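PDB 2W1K: putative sortase from Streptococcus pneumoniae, which probably catalyses the transpeptidation that covalently links pilin subunits during assembly of the pneumococcal pilus fibre. Local coordinates for residues A[23-35]-A[53-65]. Numbering follows the deposited sequence.
Sequences EQQNHSLAYNQRL and NYQVSDDPDAVYG
His27 and Arg34, two turns apart on helix 18-34, each grip a backbone carbonyl of the irregular segment that leads into strand 65-69. The bond from His27 ND1 to Val56 O, 2.9 Å long, is nearly straight at 167°, and the oxygen lies at the edge of the imidazole, in its plane. Arg34 NH2 gives a more bent bond to Tyr54 O (2.9 Å), reaching it from above the carbonyl plane; a bend at chi3 (-65°) turns the guanidinium toward this loop. Water 2 accepts from Arg34 NH1 and lies within reach of both Gln55 O and His27 O, among which its protons may be shared; water 3 joins NH2 to Asn53 O. Both waters sit at the guanidinium edge.

Further along, the hydroxyls of Ser28 and Tyr64 approach to 2.5 Å between their OG and OH atoms, while Ser28 OG also donates to Gln24 O. The Gln24 side chain, folded back at chi2, sets OE1 at the edge of the Tyr64 ring, where OE1 accepts a hydrogen bond from water 1, which also donates to Tyr64 O.

Among the aromatics, the rings of Tyr31 and Tyr54 lie in nearly parallel planes (6°), slid apart so that they barely overlap, with centroids 4.7 Å apart. Tyr31 OH is hydrogen-bonded to Asp95 OD1 and Gly96 N, and Tyr54 OH to His93 ND1. Val56 sets CG1 against the Gln24 amide and CG2 near Tyr31 CB, and it also touches Leu80 of strand 74-80.

This contact thus packs helix 18-34 against the loop leading into strand 65-69. Polar side chains and waters engage consecutive carbonyls from Asn53 to Val56, which probably helps to fix the path of a loop lacking regular secondary structure.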
loop_
_atom_site.group_PDB
_atom_site.type_symbol
_atom_site.label_atom_id
_atom_site.label_comp_id
_atom_site.label_asym_id
_atom_site.label_seq_id
_atom_site.Cartn_x
_atom_site.Cartn_y
_atom_site.Cartn_z
ATOM N N GLU A 23 9.857 -16.055 -3.954
ATOM C CA GLU A 23 10.179 -15.988 -2.572
ATOM C C GLU A 23 9.367 -14.851 -1.846
ATOM O O GLU A 23 8.838 -15.062 -0.747
ATOM C CB GLU A 23 11.673 -15.794 -2.433
ATOM C CG GLU A 23 12.100 -15.693 -1.038
ATOM C CD GLU A 23 13.623 -15.513 -0.912
ATOM O OE1 GLU A 23 14.271 -14.914 -1.847
ATOM O OE2 GLU A 23 14.174 -15.952 0.126
ATOM N N GLN A 24 9.195 -13.680 -2.467
ATOM C CA GLN A 24 8.325 -12.652 -1.842
ATOM C C GLN A 24 6.870 -13.096 -1.775
ATOM O O GLN A 24 6.159 -12.716 -0.852
ATOM C CB GLN A 24 8.333 -11.310 -2.604
ATOM C CG GLN A 24 9.663 -10.618 -2.651
ATOM C CD GLN A 24 9.999 -9.964 -1.342
ATOM O OE1 GLN A 24 9.467 -8.867 -1.065
ATOM N NE2 GLN A 24 10.896 -10.610 -0.508
ATOM N N GLN A 25 6.397 -13.759 -2.823
ATOM C CA GLN A 25 5.063 -14.336 -2.792
ATOM C C GLN A 25 4.869 -15.233 -1.583
ATOM O O GLN A 25 3.919 -15.096 -0.773
ATOM C CB GLN A 25 4.835 -15.089 -4.138
ATOM C CG GLN A 25 4.644 -14.119 -5.348
ATOM C CD GLN A 25 3.272 -13.544 -5.415
ATOM O OE1 GLN A 25 2.257 -14.315 -5.605
ATOM N NE2 GLN A 25 3.169 -12.208 -5.293
ATOM N N ASN A 26 5.786 -16.181 -1.412
ATOM C CA ASN A 26 5.607 -17.169 -0.368
ATOM C C ASN A 26 5.810 -16.567 1.060
ATOM O O ASN A 26 5.079 -16.864 1.978
ATOM C CB ASN A 26 6.655 -18.200 -0.599
ATOM C CG ASN A 26 6.363 -19.087 -1.850
ATOM O OD1 ASN A 26 5.317 -18.972 -2.536
ATOM N ND2 ASN A 26 7.286 -20.007 -2.105
ATOM N N HIS A 27 6.826 -15.724 1.256
ATOM C CA HIS A 27 6.977 -14.986 2.502
ATOM C C HIS A 27 5.779 -14.120 2.821
ATOM O O HIS A 27 5.460 -13.937 4.033
ATOM C CB HIS A 27 8.264 -14.155 2.497
ATOM C CG HIS A 27 9.486 -15.029 2.414
ATOM N ND1 HIS A 27 10.764 -14.542 2.283
ATOM C CD2 HIS A 27 9.604 -16.395 2.444
ATOM C CE1 HIS A 27 11.620 -15.556 2.228
ATOM N NE2 HIS A 27 10.940 -16.690 2.332
ATOM N N SER A 28 5.178 -13.493 1.785
ATOM C CA SER A 28 4.002 -12.682 2.038
ATOM C C SER A 28 2.779 -13.541 2.433
ATOM O O SER A 28 1.970 -13.159 3.314
ATOM C CB SER A 28 3.609 -11.849 0.760
ATOM O OG SER A 28 4.662 -10.935 0.383
ATOM N N LEU A 29 2.580 -14.646 1.715
ATOM C CA LEU A 29 1.521 -15.587 2.152
ATOM C C LEU A 29 1.704 -15.931 3.645
ATOM O O LEU A 29 0.728 -15.888 4.363
ATOM C CB LEU A 29 1.589 -16.930 1.365
ATOM C CG LEU A 29 0.424 -17.870 1.630
ATOM C CD1 LEU A 29 -0.929 -17.199 1.350
ATOM C CD2 LEU A 29 0.656 -19.142 0.716
ATOM N N ALA A 30 2.943 -16.315 4.057
ATOM C CA ALA A 30 3.313 -16.693 5.425
ATOM C C ALA A 30 2.981 -15.598 6.360
ATOM O O ALA A 30 2.415 -15.808 7.465
ATOM C CB ALA A 30 4.838 -16.984 5.577
ATOM N N TYR A 31 3.353 -14.386 5.973
ATOM C CA TYR A 31 3.016 -13.302 6.844
ATOM C C TYR A 31 1.481 -13.179 7.004
ATOM O O TYR A 31 0.969 -12.924 8.131
ATOM C CB TYR A 31 3.523 -12.028 6.216
ATOM C CG TYR A 31 3.155 -10.738 7.009
ATOM C CD1 TYR A 31 1.963 -10.055 6.739
ATOM C CD2 TYR A 31 4.064 -10.168 7.931
ATOM C CE1 TYR A 31 1.659 -8.884 7.404
ATOM C CE2 TYR A 31 3.752 -8.983 8.630
ATOM C CZ TYR A 31 2.556 -8.338 8.356
ATOM O OH TYR A 31 2.165 -7.129 8.988
ATOM N N ASN A 32 0.722 -13.294 5.882
ATOM C CA ASN A 32 -0.728 -13.149 6.039
ATOM C C ASN A 32 -1.294 -14.249 6.977
ATOM O O ASN A 32 -2.228 -13.987 7.700
ATOM C CB ASN A 32 -1.463 -13.083 4.658
ATOM C CG ASN A 32 -1.263 -11.733 3.961
ATOM O OD1 ASN A 32 -0.559 -10.885 4.497
ATOM N ND2 ASN A 32 -1.910 -11.501 2.776
ATOM N N GLN A 33 -0.699 -15.459 6.958
ATOM C CA GLN A 33 -1.184 -16.621 7.676
ATOM C C GLN A 33 -0.974 -16.379 9.139
ATOM O O GLN A 33 -1.854 -16.726 9.902
ATOM C CB GLN A 33 -0.475 -17.941 7.298
ATOM C CG GLN A 33 -0.690 -18.414 5.786
ATOM C CD GLN A 33 -2.017 -19.205 5.462
ATOM O OE1 GLN A 33 -2.975 -18.638 4.805
ATOM N NE2 GLN A 33 -2.090 -20.518 5.925
ATOM N N ARG A 34 0.139 -15.728 9.547
ATOM C CA ARG A 34 0.357 -15.479 10.994
ATOM C C ARG A 34 -0.537 -14.455 11.637
ATOM O O ARG A 34 -0.620 -14.415 12.893
ATOM C CB ARG A 34 1.783 -15.032 11.315
ATOM C CG ARG A 34 2.843 -15.877 10.754
ATOM C CD ARG A 34 4.238 -15.538 11.199
ATOM N NE ARG A 34 4.765 -14.217 10.797
ATOM C CZ ARG A 34 5.432 -14.005 9.671
ATOM N NH1 ARG A 34 5.595 -15.025 8.812
ATOM N NH2 ARG A 34 5.942 -12.822 9.415
ATOM N N LEU A 35 -1.173 -13.575 10.850
ATOM C CA LEU A 35 -2.093 -12.578 11.434
ATOM C C LEU A 35 -3.313 -13.090 12.219
ATOM O O LEU A 35 -3.805 -12.380 13.130
ATOM C CB LEU A 35 -2.689 -11.730 10.324
ATOM C CG LEU A 35 -1.726 -10.885 9.518
ATOM C CD1 LEU A 35 -2.559 -10.209 8.403
ATOM C CD2 LEU A 35 -1.037 -9.885 10.453
ATOM N N ASN A 53 8.653 -7.346 12.764
ATOM C CA ASN A 53 9.516 -8.204 11.956
ATOM C C ASN A 53 8.672 -8.918 10.951
ATOM O O ASN A 53 8.080 -9.945 11.241
ATOM C CB ASN A 53 10.292 -9.224 12.810
ATOM C CG ASN A 53 9.643 -9.479 14.204
ATOM O OD1 ASN A 53 10.203 -9.098 15.291
ATOM N ND2 ASN A 53 8.454 -10.168 14.186
ATOM N N TYR A 54 8.589 -8.346 9.762
ATOM C CA TYR A 54 7.819 -8.965 8.708
ATOM C C TYR A 54 8.429 -10.274 8.245
ATOM O O TYR A 54 7.692 -11.160 7.853
ATOM C CB TYR A 54 7.714 -8.022 7.517
ATOM C CG TYR A 54 6.688 -6.933 7.654
ATOM C CD1 TYR A 54 6.960 -5.820 8.433
ATOM C CD2 TYR A 54 5.446 -6.982 6.930
ATOM C CE1 TYR A 54 6.053 -4.760 8.519
ATOM C CE2 TYR A 54 4.555 -5.943 7.015
ATOM C CZ TYR A 54 4.835 -4.831 7.816
ATOM O OH TYR A 54 3.945 -3.756 7.899
ATOM N N GLN A 55 9.754 -10.397 8.253
ATOM C CA GLN A 55 10.437 -11.601 7.711
ATOM C C GLN A 55 9.972 -11.871 6.272
ATOM O O GLN A 55 9.643 -13.014 5.879
ATOM C CB GLN A 55 10.198 -12.856 8.583
ATOM C CG GLN A 55 10.491 -12.608 10.002
ATOM C CD GLN A 55 10.472 -13.842 10.903
ATOM O OE1 GLN A 55 9.604 -14.716 10.780
ATOM N NE2 GLN A 55 11.415 -13.893 11.877
ATOM N N VAL A 56 9.837 -10.824 5.499
ATOM C CA VAL A 56 9.456 -11.018 4.084
ATOM C C VAL A 56 10.802 -10.841 3.266
ATOM O O VAL A 56 11.160 -11.644 2.403
ATOM C CB VAL A 56 8.310 -9.998 3.650
ATOM C CG1 VAL A 56 8.213 -9.847 2.128
ATOM C CG2 VAL A 56 6.940 -10.313 4.401
ATOM N N SER A 57 11.589 -9.859 3.664
ATOM C CA SER A 57 12.887 -9.639 2.976
ATOM C C SER A 57 14.048 -9.746 3.986
ATOM O O SER A 57 13.837 -9.467 5.181
ATOM C CB SER A 57 12.915 -8.194 2.374
ATOM O OG SER A 57 14.176 -8.074 1.679
ATOM N N ASP A 58 15.282 -9.974 3.526
ATOM C CA ASP A 58 16.402 -9.924 4.465
ATOM C C ASP A 58 16.733 -8.505 4.903
ATOM O O ASP A 58 17.471 -8.310 5.819
ATOM C CB ASP A 58 17.683 -10.457 3.798
ATOM C CG ASP A 58 17.890 -11.961 4.013
ATOM O OD1 ASP A 58 17.078 -12.780 3.453
ATOM O OD2 ASP A 58 18.891 -12.344 4.721
ATOM N N ASP A 59 16.288 -7.523 4.132
ATOM C CA ASP A 59 16.503 -6.135 4.394
ATOM C C ASP A 59 15.148 -5.519 4.846
ATOM O O ASP A 59 14.192 -5.364 4.084
ATOM C CB ASP A 59 16.980 -5.503 3.055
ATOM C CG ASP A 59 17.182 -4.000 3.165
ATOM O OD1 ASP A 59 16.925 -3.400 4.260
ATOM O OD2 ASP A 59 17.581 -3.405 2.124
ATOM N N PRO A 60 15.050 -5.193 6.114
ATOM C CA PRO A 60 13.855 -4.572 6.681
ATOM C C PRO A 60 13.402 -3.278 5.933
ATOM O O PRO A 60 12.188 -2.958 5.942
ATOM C CB PRO A 60 14.273 -4.271 8.120
ATOM C CG PRO A 60 15.450 -5.308 8.364
ATOM C CD PRO A 60 16.170 -5.255 7.082
ATOM N N ASP A 61 14.328 -2.575 5.276
ATOM C CA ASP A 61 13.996 -1.377 4.493
ATOM C C ASP A 61 13.922 -1.561 2.943
ATOM O O ASP A 61 13.932 -0.556 2.252
ATOM C CB ASP A 61 14.953 -0.262 4.780
ATOM C CG ASP A 61 14.959 0.123 6.258
ATOM O OD1 ASP A 61 13.892 0.024 6.965
ATOM O OD2 ASP A 61 16.046 0.491 6.739
ATOM N N ALA A 62 13.787 -2.799 2.401
ATOM C CA ALA A 62 13.696 -2.918 0.975
ATOM C C ALA A 62 12.312 -2.408 0.515
ATOM O O ALA A 62 11.315 -2.499 1.235
ATOM C CB ALA A 62 13.905 -4.392 0.538
ATOM N N VAL A 63 12.270 -1.863 -0.683
ATOM C CA VAL A 63 11.013 -1.548 -1.282
ATOM C C VAL A 63 10.218 -2.868 -1.567
ATOM O O VAL A 63 10.703 -3.804 -2.265
ATOM C CB VAL A 63 11.251 -0.802 -2.568
ATOM C CG1 VAL A 63 9.946 -0.588 -3.261
ATOM C CG2 VAL A 63 11.998 0.552 -2.228
ATOM N N TYR A 64 9.015 -2.955 -0.987
ATOM C CA TYR A 64 8.260 -4.135 -1.189
ATOM C C TYR A 64 7.405 -4.114 -2.528
ATOM O O TYR A 64 7.155 -5.187 -3.139
ATOM C CB TYR A 64 7.331 -4.277 0.020
ATOM C CG TYR A 64 6.357 -5.483 -0.112
ATOM C CD1 TYR A 64 6.828 -6.791 -0.085
ATOM C CD2 TYR A 64 4.963 -5.279 -0.241
ATOM C CE1 TYR A 64 5.955 -7.881 -0.209
ATOM C CE2 TYR A 64 4.086 -6.374 -0.389
ATOM C CZ TYR A 64 4.599 -7.647 -0.324
ATOM O OH TYR A 64 3.751 -8.709 -0.387
ATOM N N GLY A 65 6.891 -2.931 -2.898
ATOM C CA GLY A 65 6.035 -2.753 -4.096
ATOM C C GLY A 65 6.066 -1.308 -4.545
ATOM O O GLY A 65 6.670 -0.457 -3.870
HETATM O O HOH W 1 8.162 -7.849 -3.085
HETATM O O HOH W 2 6.956 -14.097 6.476
HETATM O O HOH W 3 5.349 -11.010 11.489
#